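Local coordinates for putative uncharacterized protein (Chaetomium thermophilum, PDB 5T8V), which probably serves as a cohesin loader that acts on chromatin, this chain being the HEAT-repeat-containing C-terminal part of the longer protein, at residues R971-Y976 / L1026-P1031; K955-A960 / V1017-P1022; A36-N41 / L47-A52; R88-A93 / I127-T132; K1247-L1252 / H1295-A1300. One frame throughout, in Å; residues are numbered along the deposited sequence.

Contact 1: residues R971-Y976 / L1026-P1031; sequences RQFDRY and LDVRKP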
# COMPACT_ATOMS: atom_id res chain seq x y z
N ARG A 971 -10.41 -44.29 47.45
CA ARG A 971 -11.29 -43.45 46.63
C ARG A 971 -12.47 -42.95 47.45
O ARG A 971 -12.87 -41.78 47.33
CB ARG A 971 -11.75 -44.23 45.40
CG ARG A 971 -10.60 -44.69 44.51
CD ARG A 971 -11.08 -45.33 43.21
NE ARG A 971 -11.73 -46.62 43.44
CZ ARG A 971 -12.00 -47.49 42.47
NH1 ARG A 971 -11.68 -47.23 41.21
NH2 ARG A 971 -12.60 -48.64 42.77
N GLN A 972 -13.05 -43.82 48.29
CA GLN A 972 -14.07 -43.37 49.22
C GLN A 972 -13.59 -42.17 50.02
O GLN A 972 -14.29 -41.15 50.13
CB GLN A 972 -14.45 -44.51 50.17
CG GLN A 972 -15.10 -45.71 49.50
CD GLN A 972 -15.61 -46.72 50.50
OE1 GLN A 972 -15.95 -46.38 51.64
NE2 GLN A 972 -15.66 -47.99 50.10
N PHE A 973 -12.38 -42.26 50.59
CA PHE A 973 -11.83 -41.14 51.33
C PHE A 973 -11.65 -39.92 50.44
O PHE A 973 -11.90 -38.79 50.86
CB PHE A 973 -10.50 -41.50 51.97
CG PHE A 973 -9.71 -40.30 52.39
CD1 PHE A 973 -10.05 -39.60 53.53
CD2 PHE A 973 -8.65 -39.84 51.63
CE1 PHE A 973 -9.35 -38.49 53.92
CE2 PHE A 973 -7.93 -38.73 52.01
CZ PHE A 973 -8.28 -38.05 53.16
N ASP A 974 -11.20 -40.13 49.20
CA ASP A 974 -11.08 -39.01 48.27
C ASP A 974 -12.40 -38.27 48.17
O ASP A 974 -12.44 -37.03 48.21
CB ASP A 974 -10.65 -39.51 46.89
CG ASP A 974 -10.46 -38.39 45.89
OD1 ASP A 974 -11.48 -37.90 45.35
OD2 ASP A 974 -9.30 -37.99 45.64
N ARG A 975 -13.51 -39.00 48.06
CA ARG A 975 -14.80 -38.34 47.93
C ARG A 975 -15.22 -37.67 49.24
O ARG A 975 -15.74 -36.55 49.22
CB ARG A 975 -15.87 -39.34 47.48
CG ARG A 975 -17.09 -38.69 46.87
CD ARG A 975 -16.76 -38.03 45.54
NE ARG A 975 -17.84 -37.18 45.05
CZ ARG A 975 -17.75 -36.41 43.98
NH1 ARG A 975 -16.63 -36.38 43.27
NH2 ARG A 975 -18.78 -35.66 43.60
N TYR A 976 -15.01 -38.34 50.37
CA TYR A 976 -15.34 -37.72 51.66
C TYR A 976 -14.61 -36.39 51.82
O TYR A 976 -15.24 -35.35 52.04
CB TYR A 976 -14.97 -38.68 52.80
CG TYR A 976 -15.84 -39.92 52.90
CD1 TYR A 976 -17.20 -39.87 52.63
CD2 TYR A 976 -15.29 -41.14 53.27
CE1 TYR A 976 -17.99 -41.00 52.73
CE2 TYR A 976 -16.07 -42.27 53.37
CZ TYR A 976 -17.42 -42.20 53.10
OH TYR A 976 -18.20 -43.32 53.20
N LEU A 1026 0.11 -41.60 48.38
CA LEU A 1026 -0.10 -40.33 47.70
C LEU A 1026 -1.57 -40.11 47.36
O LEU A 1026 -2.06 -38.98 47.47
CB LEU A 1026 0.76 -40.28 46.43
CG LEU A 1026 1.21 -38.90 45.95
CD1 LEU A 1026 2.09 -38.21 46.98
CD2 LEU A 1026 1.96 -39.03 44.63
N ASP A 1027 -2.28 -41.17 46.97
CA ASP A 1027 -3.70 -41.05 46.67
C ASP A 1027 -4.50 -40.58 47.87
O ASP A 1027 -5.65 -40.13 47.70
CB ASP A 1027 -4.25 -42.39 46.17
CG ASP A 1027 -3.68 -42.79 44.82
OD1 ASP A 1027 -3.23 -41.90 44.07
OD2 ASP A 1027 -3.69 -44.00 44.51
N VAL A 1028 -3.95 -40.67 49.07
CA VAL A 1028 -4.60 -40.18 50.28
C VAL A 1028 -4.11 -38.79 50.66
O VAL A 1028 -4.90 -37.91 50.98
CB VAL A 1028 -4.38 -41.19 51.44
CG1 VAL A 1028 -4.92 -40.63 52.75
CG2 VAL A 1028 -5.05 -42.51 51.11
N ARG A 1029 -2.79 -38.58 50.62
CA ARG A 1029 -2.25 -37.27 50.96
C ARG A 1029 -2.76 -36.19 50.02
O ARG A 1029 -2.91 -35.04 50.43
CB ARG A 1029 -0.72 -37.31 50.93
CG ARG A 1029 -0.09 -38.16 52.02
CD ARG A 1029 1.43 -38.14 51.91
NE ARG A 1029 1.98 -36.82 52.21
CZ ARG A 1029 3.23 -36.45 51.99
NH1 ARG A 1029 4.09 -37.31 51.44
NH2 ARG A 1029 3.64 -35.23 52.30
N LYS A 1030 -3.04 -36.54 48.76
CA LYS A 1030 -3.49 -35.52 47.81
C LYS A 1030 -4.86 -34.98 48.19
O LYS A 1030 -4.97 -33.78 48.52
CB LYS A 1030 -3.45 -36.06 46.38
CG LYS A 1030 -4.01 -35.09 45.35
CD LYS A 1030 -4.07 -35.68 43.96
CE LYS A 1030 -4.77 -34.74 42.99
NZ LYS A 1030 -6.18 -34.46 43.40
N PRO A 1031 -5.93 -35.77 48.18
CA PRO A 1031 -7.26 -35.21 48.48
C PRO A 1031 -7.38 -34.65 49.88
O PRO A 1031 -8.26 -33.81 50.12
CB PRO A 1031 -8.20 -36.40 48.26
CG PRO A 1031 -7.36 -37.60 48.46
CD PRO A 1031 -6.00 -37.23 47.96

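Contact 2: residues K955-A960 / V1017-P1022; sequences KTRASA and VPFAAP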
# COMPACT_ATOMS: atom_id res chain seq x y z
N LYS A 955 -14.04 -43.16 60.13
CA LYS A 955 -14.19 -44.59 59.88
C LYS A 955 -13.06 -45.10 58.99
O LYS A 955 -12.57 -46.22 59.16
CB LYS A 955 -15.54 -44.89 59.23
CG LYS A 955 -16.77 -44.70 60.13
CD LYS A 955 -16.64 -45.42 61.46
CE LYS A 955 -16.18 -44.46 62.56
NZ LYS A 955 -15.90 -45.16 63.84
N THR A 956 -12.62 -44.27 58.03
CA THR A 956 -11.47 -44.65 57.21
C THR A 956 -10.22 -44.79 58.06
O THR A 956 -9.44 -45.74 57.88
CB THR A 956 -11.24 -43.61 56.11
OG1 THR A 956 -12.47 -43.39 55.39
CG2 THR A 956 -10.18 -44.09 55.14
N ARG A 957 -9.99 -43.87 59.00
CA ARG A 957 -8.87 -44.01 59.92
C ARG A 957 -8.97 -45.32 60.71
O ARG A 957 -8.04 -46.14 60.72
CB ARG A 957 -8.81 -42.81 60.85
CG ARG A 957 -8.06 -43.06 62.15
CD ARG A 957 -7.45 -41.78 62.72
NE ARG A 957 -6.77 -42.04 63.99
CZ ARG A 957 -5.79 -41.29 64.49
NH1 ARG A 957 -5.35 -40.23 63.83
NH2 ARG A 957 -5.25 -41.62 65.65
N ALA A 958 -10.11 -45.53 61.37
CA ALA A 958 -10.32 -46.75 62.14
C ALA A 958 -10.01 -47.98 61.30
O ALA A 958 -9.40 -48.94 61.79
CB ALA A 958 -11.76 -46.80 62.66
N SER A 959 -10.43 -47.98 60.03
CA SER A 959 -10.13 -49.11 59.16
C SER A 959 -8.63 -49.23 58.91
O SER A 959 -8.07 -50.33 58.97
CB SER A 959 -10.88 -48.96 57.84
OG SER A 959 -10.57 -50.03 56.96
N ALA A 960 -7.97 -48.10 58.63
CA ALA A 960 -6.53 -48.12 58.41
C ALA A 960 -5.78 -48.69 59.61
O ALA A 960 -4.64 -49.15 59.45
CB ALA A 960 -6.02 -46.71 58.10
N VAL A 1017 -6.52 -33.26 58.31
CA VAL A 1017 -5.09 -32.99 58.13
C VAL A 1017 -4.20 -34.13 58.62
O VAL A 1017 -3.08 -34.27 58.12
CB VAL A 1017 -4.69 -31.66 58.80
CG1 VAL A 1017 -4.80 -31.74 60.31
CG2 VAL A 1017 -3.28 -31.26 58.38
N PRO A 1018 -4.62 -34.97 59.58
CA PRO A 1018 -3.75 -36.09 59.97
C PRO A 1018 -3.34 -36.99 58.81
O PRO A 1018 -2.36 -37.73 58.94
CB PRO A 1018 -4.59 -36.85 61.00
CG PRO A 1018 -5.47 -35.83 61.58
CD PRO A 1018 -5.81 -34.91 60.45
N PHE A 1019 -4.07 -36.95 57.70
CA PHE A 1019 -3.76 -37.80 56.55
C PHE A 1019 -2.83 -37.14 55.55
O PHE A 1019 -2.50 -37.75 54.53
CB PHE A 1019 -5.06 -38.22 55.85
CG PHE A 1019 -6.03 -38.94 56.74
CD1 PHE A 1019 -5.62 -39.54 57.92
CD2 PHE A 1019 -7.36 -39.01 56.40
CE1 PHE A 1019 -6.52 -40.20 58.73
CE2 PHE A 1019 -8.27 -39.66 57.20
CZ PHE A 1019 -7.85 -40.26 58.37
N ALA A 1020 -2.39 -35.90 55.81
CA ALA A 1020 -1.40 -35.26 54.97
C ALA A 1020 0.02 -35.70 55.29
O ALA A 1020 0.95 -35.30 54.58
CB ALA A 1020 -1.50 -33.74 55.12
N ALA A 1021 0.21 -36.52 56.32
CA ALA A 1021 1.54 -36.94 56.70
C ALA A 1021 2.13 -37.88 55.64
O ALA A 1021 1.39 -38.56 54.93
CB ALA A 1021 1.51 -37.65 58.05
N PRO A 1022 3.46 -37.92 55.52
CA PRO A 1022 4.07 -38.82 54.53
C PRO A 1022 3.83 -40.29 54.82
O PRO A 1022 4.07 -41.13 53.93
CB PRO A 1022 5.56 -38.48 54.61
CG PRO A 1022 5.74 -37.91 55.98
CD PRO A 1022 4.47 -37.19 56.30

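Contact 3: residues A36-N41 / L47-A52; sequences AQKSSN and LSETEA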
# COMPACT_ATOMS: atom_id res chain seq x y z
N ALA A 36 -1.75 56.06 -67.34
CA ALA A 36 -2.23 57.13 -68.20
C ALA A 36 -3.07 58.10 -67.38
O ALA A 36 -2.66 59.24 -67.14
CB ALA A 36 -3.05 56.56 -69.37
N GLN A 37 -4.24 57.65 -66.94
CA GLN A 37 -4.99 58.37 -65.93
C GLN A 37 -4.24 58.30 -64.61
O GLN A 37 -3.71 57.25 -64.24
CB GLN A 37 -6.39 57.78 -65.78
CG GLN A 37 -7.17 57.64 -67.08
CD GLN A 37 -8.36 56.70 -66.96
OE1 GLN A 37 -8.71 56.00 -67.91
NE2 GLN A 37 -8.99 56.69 -65.79
N LYS A 38 -4.19 59.42 -63.89
CA LYS A 38 -3.48 59.49 -62.62
C LYS A 38 -4.33 59.02 -61.44
O LYS A 38 -4.19 59.55 -60.33
CB LYS A 38 -2.97 60.91 -62.38
CG LYS A 38 -2.14 61.49 -63.51
CD LYS A 38 -0.95 60.60 -63.86
CE LYS A 38 0.01 61.31 -64.82
NZ LYS A 38 0.74 62.42 -64.16
N SER A 39 -5.21 58.04 -61.65
CA SER A 39 -6.11 57.56 -60.62
C SER A 39 -6.01 56.04 -60.52
O SER A 39 -5.57 55.36 -61.46
CB SER A 39 -7.56 57.96 -60.90
OG SER A 39 -8.03 57.35 -62.09
N SER A 40 -6.42 55.51 -59.38
CA SER A 40 -6.39 54.07 -59.15
C SER A 40 -7.53 53.40 -59.90
O SER A 40 -8.68 53.85 -59.85
CB SER A 40 -6.49 53.77 -57.65
OG SER A 40 -5.36 54.26 -56.96
N ASN A 41 -7.21 52.32 -60.60
CA ASN A 41 -8.18 51.59 -61.39
C ASN A 41 -8.90 50.55 -60.53
O ASN A 41 -8.52 50.28 -59.38
CB ASN A 41 -7.49 50.93 -62.58
CG ASN A 41 -8.46 50.31 -63.57
OD1 ASN A 41 -9.67 50.51 -63.47
ND2 ASN A 41 -7.93 49.57 -64.53
N LEU A 47 0.43 54.65 -57.83
CA LEU A 47 1.35 55.12 -56.80
C LEU A 47 2.02 56.41 -57.25
O LEU A 47 1.64 57.50 -56.80
CB LEU A 47 2.40 54.04 -56.49
CG LEU A 47 1.85 52.72 -55.94
CD1 LEU A 47 2.96 51.69 -55.81
CD2 LEU A 47 1.16 52.93 -54.59
N SER A 48 3.00 56.30 -58.14
CA SER A 48 3.61 57.45 -58.79
C SER A 48 3.16 57.49 -60.25
O SER A 48 2.39 56.66 -60.71
CB SER A 48 5.14 57.38 -58.68
OG SER A 48 5.64 56.24 -59.34
N GLU A 49 3.67 58.49 -60.98
CA GLU A 49 3.31 58.63 -62.39
C GLU A 49 4.10 57.70 -63.30
O GLU A 49 3.93 57.77 -64.52
CB GLU A 49 3.50 60.08 -62.84
CG GLU A 49 4.93 60.58 -62.77
CD GLU A 49 5.05 62.02 -63.22
OE1 GLU A 49 4.01 62.64 -63.55
OE2 GLU A 49 6.19 62.54 -63.25
N THR A 50 4.95 56.84 -62.74
CA THR A 50 5.64 55.82 -63.51
C THR A 50 5.34 54.40 -63.04
O THR A 50 5.46 53.47 -63.84
CB THR A 50 7.17 56.04 -63.46
OG1 THR A 50 7.81 55.15 -64.39
CG2 THR A 50 7.72 55.79 -62.06
N GLU A 51 4.95 54.22 -61.77
CA GLU A 51 4.64 52.92 -61.22
C GLU A 51 3.15 52.81 -60.92
O GLU A 51 2.46 53.81 -60.70
CB GLU A 51 5.44 52.66 -59.94
CG GLU A 51 6.87 52.19 -60.17
CD GLU A 51 7.62 51.97 -58.87
OE1 GLU A 51 8.80 52.39 -58.79
OE2 GLU A 51 7.04 51.39 -57.94
N ALA A 52 2.66 51.57 -60.92
CA ALA A 52 1.27 51.27 -60.60
C ALA A 52 1.11 49.77 -60.43
O ALA A 52 1.43 49.00 -61.35
CB ALA A 52 0.33 51.81 -61.68

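Contact 4: residues R88-A93 / I127-T132; sequences RLCDSA and IRAART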
# COMPACT_ATOMS: atom_id res chain seq x y z
N ARG A 88 7.63 42.03 -61.88
CA ARG A 88 8.04 43.41 -61.64
C ARG A 88 6.94 44.19 -60.93
O ARG A 88 7.23 44.94 -59.99
CB ARG A 88 8.40 44.09 -62.97
CG ARG A 88 9.25 45.34 -62.79
CD ARG A 88 9.25 46.22 -64.03
NE ARG A 88 10.25 47.28 -63.94
CZ ARG A 88 10.13 48.38 -63.21
NH1 ARG A 88 9.04 48.59 -62.48
NH2 ARG A 88 11.10 49.28 -63.20
N LEU A 89 5.69 44.03 -61.35
CA LEU A 89 4.58 44.65 -60.63
C LEU A 89 4.57 44.20 -59.17
O LEU A 89 4.39 45.01 -58.26
CB LEU A 89 3.26 44.30 -61.31
CG LEU A 89 3.11 44.72 -62.78
CD1 LEU A 89 1.78 44.23 -63.33
CD2 LEU A 89 3.24 46.22 -62.95
N CYS A 90 4.76 42.90 -58.94
CA CYS A 90 4.87 42.40 -57.57
C CYS A 90 6.00 43.11 -56.84
O CYS A 90 5.83 43.55 -55.69
CB CYS A 90 5.10 40.89 -57.58
SG CYS A 90 3.70 39.92 -58.19
N ASP A 91 7.17 43.23 -57.48
CA ASP A 91 8.30 43.87 -56.82
C ASP A 91 8.00 45.33 -56.49
O ASP A 91 8.51 45.86 -55.50
CB ASP A 91 9.54 43.77 -57.70
CG ASP A 91 10.80 44.20 -56.98
OD1 ASP A 91 11.41 43.36 -56.28
OD2 ASP A 91 11.18 45.39 -57.10
N SER A 92 7.17 45.99 -57.31
CA SER A 92 6.77 47.35 -57.00
C SER A 92 5.86 47.39 -55.78
O SER A 92 6.07 48.19 -54.85
CB SER A 92 6.07 47.97 -58.21
OG SER A 92 6.94 48.03 -59.33
N ALA A 93 4.85 46.52 -55.75
CA ALA A 93 3.96 46.47 -54.59
C ALA A 93 4.73 46.15 -53.31
O ALA A 93 4.37 46.61 -52.23
CB ALA A 93 2.86 45.43 -54.81
N ILE A 127 1.20 41.87 -49.77
CA ILE A 127 1.11 40.50 -49.26
C ILE A 127 0.83 39.54 -50.41
O ILE A 127 1.59 38.58 -50.66
CB ILE A 127 0.02 40.41 -48.17
CG1 ILE A 127 0.42 41.25 -46.96
CG2 ILE A 127 -0.21 38.96 -47.75
CD1 ILE A 127 -0.68 41.42 -45.93
N ARG A 128 -0.25 39.78 -51.14
CA ARG A 128 -0.63 38.87 -52.21
C ARG A 128 0.28 38.99 -53.42
O ARG A 128 0.37 38.05 -54.21
CB ARG A 128 -2.09 39.09 -52.58
CG ARG A 128 -3.03 38.59 -51.50
CD ARG A 128 -4.45 38.41 -51.99
NE ARG A 128 -5.25 37.64 -51.05
CZ ARG A 128 -5.33 36.31 -51.04
NH1 ARG A 128 -4.66 35.58 -51.92
NH2 ARG A 128 -6.09 35.70 -50.14
N ALA A 129 0.97 40.12 -53.58
CA ALA A 129 2.03 40.20 -54.57
C ALA A 129 3.14 39.21 -54.25
O ALA A 129 3.60 38.46 -55.13
CB ALA A 129 2.59 41.62 -54.64
N ALA A 130 3.58 39.18 -52.99
CA ALA A 130 4.57 38.19 -52.57
C ALA A 130 4.06 36.78 -52.83
O ALA A 130 4.79 35.94 -53.38
CB ALA A 130 4.89 38.37 -51.08
N ARG A 131 2.81 36.50 -52.45
CA ARG A 131 2.26 35.18 -52.71
C ARG A 131 2.35 34.81 -54.19
O ARG A 131 2.76 33.70 -54.54
CB ARG A 131 0.81 35.11 -52.23
CG ARG A 131 0.19 33.73 -52.39
CD ARG A 131 -1.07 33.58 -51.57
NE ARG A 131 -1.41 32.18 -51.37
CZ ARG A 131 -2.25 31.47 -52.12
NH1 ARG A 131 -2.86 32.03 -53.16
NH2 ARG A 131 -2.47 30.20 -51.84
N THR A 132 1.99 35.75 -55.06
CA THR A 132 2.09 35.50 -56.50
C THR A 132 3.52 35.18 -56.90
O THR A 132 3.77 34.23 -57.65
CB THR A 132 1.56 36.70 -57.28
OG1 THR A 132 0.16 36.85 -57.03
CG2 THR A 132 1.78 36.51 -58.78

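Contact 5: residues K1247-L1252 / H1295-A1300; sequences KFLEKL and HSLVAA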
# COMPACT_ATOMS: atom_id res chain seq x y z
N LYS A 1247 25.23 4.59 34.52
CA LYS A 1247 26.00 3.85 35.51
C LYS A 1247 25.72 2.36 35.43
O LYS A 1247 26.64 1.54 35.55
CB LYS A 1247 25.70 4.37 36.92
CG LYS A 1247 26.59 3.78 38.01
CD LYS A 1247 28.07 4.08 37.76
CE LYS A 1247 28.95 3.56 38.88
NZ LYS A 1247 28.90 2.07 38.98
N PHE A 1248 24.46 1.98 35.20
CA PHE A 1248 24.14 0.57 35.04
C PHE A 1248 25.04 -0.07 33.99
O PHE A 1248 25.74 -1.05 34.26
CB PHE A 1248 22.67 0.39 34.66
CG PHE A 1248 22.30 -1.02 34.31
CD1 PHE A 1248 22.21 -1.99 35.29
CD2 PHE A 1248 22.05 -1.38 32.99
CE1 PHE A 1248 21.87 -3.29 34.97
CE2 PHE A 1248 21.72 -2.68 32.66
CZ PHE A 1248 21.63 -3.64 33.65
N LEU A 1249 25.06 0.51 32.79
CA LEU A 1249 25.99 0.06 31.76
C LEU A 1249 27.41 -0.02 32.33
O LEU A 1249 28.07 -1.06 32.23
CB LEU A 1249 25.95 1.00 30.56
CG LEU A 1249 24.62 1.07 29.80
CD1 LEU A 1249 24.71 2.11 28.69
CD2 LEU A 1249 24.24 -0.29 29.23
N GLU A 1250 27.87 1.07 32.94
CA GLU A 1250 29.21 1.05 33.53
C GLU A 1250 29.35 -0.10 34.51
O GLU A 1250 30.35 -0.83 34.48
CB GLU A 1250 29.50 2.39 34.21
CG GLU A 1250 29.62 3.54 33.24
CD GLU A 1250 30.01 4.84 33.91
OE1 GLU A 1250 29.83 4.95 35.14
OE2 GLU A 1250 30.51 5.75 33.22
N LYS A 1251 28.35 -0.31 35.37
CA LYS A 1251 28.42 -1.42 36.31
C LYS A 1251 28.59 -2.75 35.58
O LYS A 1251 29.40 -3.59 35.98
CB LYS A 1251 27.18 -1.44 37.20
CG LYS A 1251 27.17 -2.55 38.26
CD LYS A 1251 28.48 -2.62 39.06
CE LYS A 1251 28.81 -1.30 39.76
NZ LYS A 1251 27.82 -0.95 40.82
N LEU A 1252 27.85 -2.94 34.48
CA LEU A 1252 28.06 -4.12 33.66
C LEU A 1252 29.54 -4.27 33.32
O LEU A 1252 30.14 -5.32 33.56
CB LEU A 1252 27.23 -4.04 32.38
CG LEU A 1252 25.77 -4.47 32.46
CD1 LEU A 1252 24.99 -3.96 31.26
CD2 LEU A 1252 25.68 -5.98 32.55
N HIS A 1295 28.67 6.29 24.49
CA HIS A 1295 30.01 6.88 24.53
C HIS A 1295 30.67 6.63 25.88
O HIS A 1295 31.84 6.25 25.95
CB HIS A 1295 29.94 8.38 24.23
CG HIS A 1295 31.27 9.06 24.24
ND1 HIS A 1295 32.28 8.71 23.36
CD2 HIS A 1295 31.76 10.06 25.01
CE1 HIS A 1295 33.34 9.47 23.59
NE2 HIS A 1295 33.05 10.30 24.59
N SER A 1296 29.93 6.84 26.97
CA SER A 1296 30.46 6.52 28.29
C SER A 1296 30.68 5.03 28.45
O SER A 1296 31.59 4.61 29.18
CB SER A 1296 29.52 7.04 29.37
OG SER A 1296 29.34 8.44 29.26
N LEU A 1297 29.87 4.21 27.77
CA LEU A 1297 30.04 2.76 27.84
C LEU A 1297 31.36 2.34 27.19
O LEU A 1297 32.19 1.68 27.83
CB LEU A 1297 28.86 2.07 27.15
CG LEU A 1297 28.97 0.56 26.96
CD1 LEU A 1297 29.19 -0.15 28.29
CD2 LEU A 1297 27.73 0.02 26.26
N VAL A 1298 31.57 2.73 25.93
CA VAL A 1298 32.82 2.39 25.26
C VAL A 1298 34.00 3.05 25.96
O VAL A 1298 35.13 2.55 25.90
CB VAL A 1298 32.76 2.77 23.77
CG1 VAL A 1298 31.59 2.08 23.08
CG2 VAL A 1298 32.67 4.28 23.59
N ALA A 1299 33.76 4.18 26.62
CA ALA A 1299 34.81 4.80 27.43
C ALA A 1299 35.19 3.90 28.60
O ALA A 1299 36.37 3.73 28.91
CB ALA A 1299 34.35 6.17 27.93
N ALA A 1300 34.19 3.30 29.25
CA ALA A 1300 34.47 2.40 30.37
C ALA A 1300 35.12 1.11 29.89
O ALA A 1300 35.98 0.55 30.58
CB ALA A 1300 33.18 2.09 31.13

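Contact 1: residues R971-Y976 / L1026-P1031
The ring of F973 points across the interface with one edge leading, and its CE2 atom does most of the touching. V1028 receives it in two ways. Its backbone O lies 3.3 Å from CE2 of F973, close to the ring plane and beyond the edge, while V1028 CG1 packs 3.6 Å from the same CE2, the two side chains crossing at about a right angle. P1031 meets the ring obliquely, with its CG 3.8 Å from F973 CE2. The first torsion of F973 (chi1 163°) turns CG away from the backbone N and carries the ring out toward the other helix. Segments of helices 969-986 and 1026-1042 run almost parallel here, their axes only 4° apart and 9.2 Å from each other at closest approach, a side-by-side arrangement consistent with the stacked helices of a HEAT-repeat solenoid. D974 makes a smaller second contact: its carboxylate comes against the CB-CG side of P1031, OD2 standing 3.3 Å from CB of that proline, in a crossing near perpendicular. The meeting is carboxylate against hydrocarbon, with no hydrogen bond between the segments. The proline nitrogen has no hydrogen to give to the preceding turn, and helix 1026-1042 is kinked at this point. An alanine at F973 would be likely to leave V1028 CG1 and P1031 CG facing a gap between the helices. T956, on helix 940-960, also packs against the phenylalanine, while R1029 turns away to form a salt bridge with D1062.

Contact 2: residues K955-A960 / V1017-P1022
With chi1 at -58°, F1019 places its ring carbon CG opposite the carbonyl carbon, so that the far end of the ring is carried to the helix that bears R957. The atom that arrives is CZ, 3.7 Å from CB of R957. That methylene lies near the plane of the ring and beyond its edge, an arrangement distinct from a CH group seated over an aromatic face. The rest of the arginine, its CG turned away from the backbone N (chi1 158°) and its chain extended from CG to NE, runs past the phenylalanine toward P1018. Its guanidinium comes only loosely alongside that proline, NH1 being 4.5 Å from P1018 CB, with the proline carbon at the edge of the flat group. No hydrogen bond joins the two segments, and the arginine lends chiefly its hydrocarbon part. P1018 and F1019 belong to a short 3-10 turn, in which A1020 N donates to V1017 O. Beyond the arginine, the ring of F1019 also meets the rings of W1024 and F973, and it packs on A1032. The contact thus lies between the last turn of helix 940-960 and the link between helices 1009-1016 and 1026-1042, with helix 969-986 close by.

Contact 3: residues A36-N41 / L47-A52
K38 and E49 form a salt bridge at the surface, between the connection that follows helix 9-36 and the turn of a small beta hairpin made by strands 44-46 and 52-54. The charged atoms K38 NZ and E49 OE1 are 3.3 Å apart, and the hydrogen bond within this ion pair is weak. The two side chains lie alongside each other and point the same way. On the lysine side the chain is bent at chi2 and chi4, which brings NZ round to the acid; E49 starts from a chi1 of 63°, with CG between its backbone N and carbonyl carbon, and runs straight from there. The lysine end also rests on the base of the glutamate, NZ lying 3.9 Å from E49 CB. Both residues are exposed, so solvent probably screens the attraction. The hairpin turn has its own internal tie: S48 OG accepts from the backbone N of E51 at 3.2 Å, with an N-H...O angle of 149°. Nearby, S40 OG is hydrogen-bonded to the backbone N of F46, linking the incoming chain to the first strand. A serine hydroxyl taking up the N-H three residues on is an ST motif, here within the turn that joins two antiparallel strands.

Contact 4: residues R88-A93 / I127-T132
Apolar packing between C90, A93 and A129 brings these two helices together. The methyl of A129 fits against the opposite helix between two residues one turn apart: its CB is 3.8 Å from A93 CB and 3.9 Å from C90 CB. With side chains this small the backbones can come close, and the CA atoms of C90 and A129 are 4.7 Å apart, the segment axes 8.4 Å. A second kind of contact is made by the sulfur. Placed opposite the carbonyl carbon (chi1 -67°), C90 SG reaches past the alanine to lie 3.4 Å from the backbone O of A129 and 4.0 Å from T132 CG2. The threonine thus offers its methyl to the cysteine, whereas its hydroxyl is engaged by Q59 and Q63 of helix 56-71, a helix that also borders this interface. Hydrogen bonding within the helix forms a third group: R88 O accepts both S92 N and S92 OG, the hydroxyl standing 3.2 Å away and above the carbonyl plane. Outside the interface, R128 forms a salt bridge with D199 of helix 190-213, and D91 pairs with R95. All four residues that touch are buried. Close packing of helices 81-96 and 120-136 through alanine and cysteine, at a crossing angle of -145°, is antiparallel alpha-alpha packing within the helical body near the start of this fragment.

Contact 5: residues K1247-L1252 / H1295-A1300
S1296 meets E1250 through carbon: its CB is 4.2 Å from E1250 OE2, while its hydroxyl is bonded back to the carbonyl of G1292 in its own helix. Next in the chain, L1297 sends CD1 toward the other helix, where it lies 4.1 Å from CB of L1249. The leucine gets there because its CG stands opposite the backbone N (chi1 172°), which carries the branched end across to the neighbour. One turn after S1296, A1300 presents its methyl to the stem of the same glutamate, with CB 4.4 Å from E1250 CG. E1250, extended beyond CG, therefore reaches across the flank of the second helix, its stem near A1300 and its carboxylate near S1296. Around this core, Y1288 touches both L1249 and L1297, and V1253 packs on L1297 and A1300. The segments of helices 1243-1254 and 1291-1319 cross at -22° with axes 9.2 Å apart, inside the region assigned to the Sister chromatid cohesion C-terminus family. None of the three meetings is a hydrogen bond or an ion pair, so the association rests on van der Waals packing of leucine on leucine and of the glutamate stem on an alanine methyl, with the glutamate bordering the apolar patch with its charge.

Overall arrangement
The five contacts fall into three separate places along an elongated, mostly helical chain. Contacts 3 and 4 come first in sequence and touch, their centres 16 Å apart, where the hairpin 44-54 lies against helix 81-96. Contacts 1 and 2 form a second cluster beyond the chain's centre, with centres 10 Å apart and segments that alternate in sequence; helices 940-960 and 969-986 are consecutive, and R1029 NE probably bonds A1020 O. Contact 5 follows last, about 59 Å from contact 1 between centres. The centres of contacts 1 and 3 are about 146 Å apart, consistent with a helical-repeat chain in which neighbouring helices pack locally.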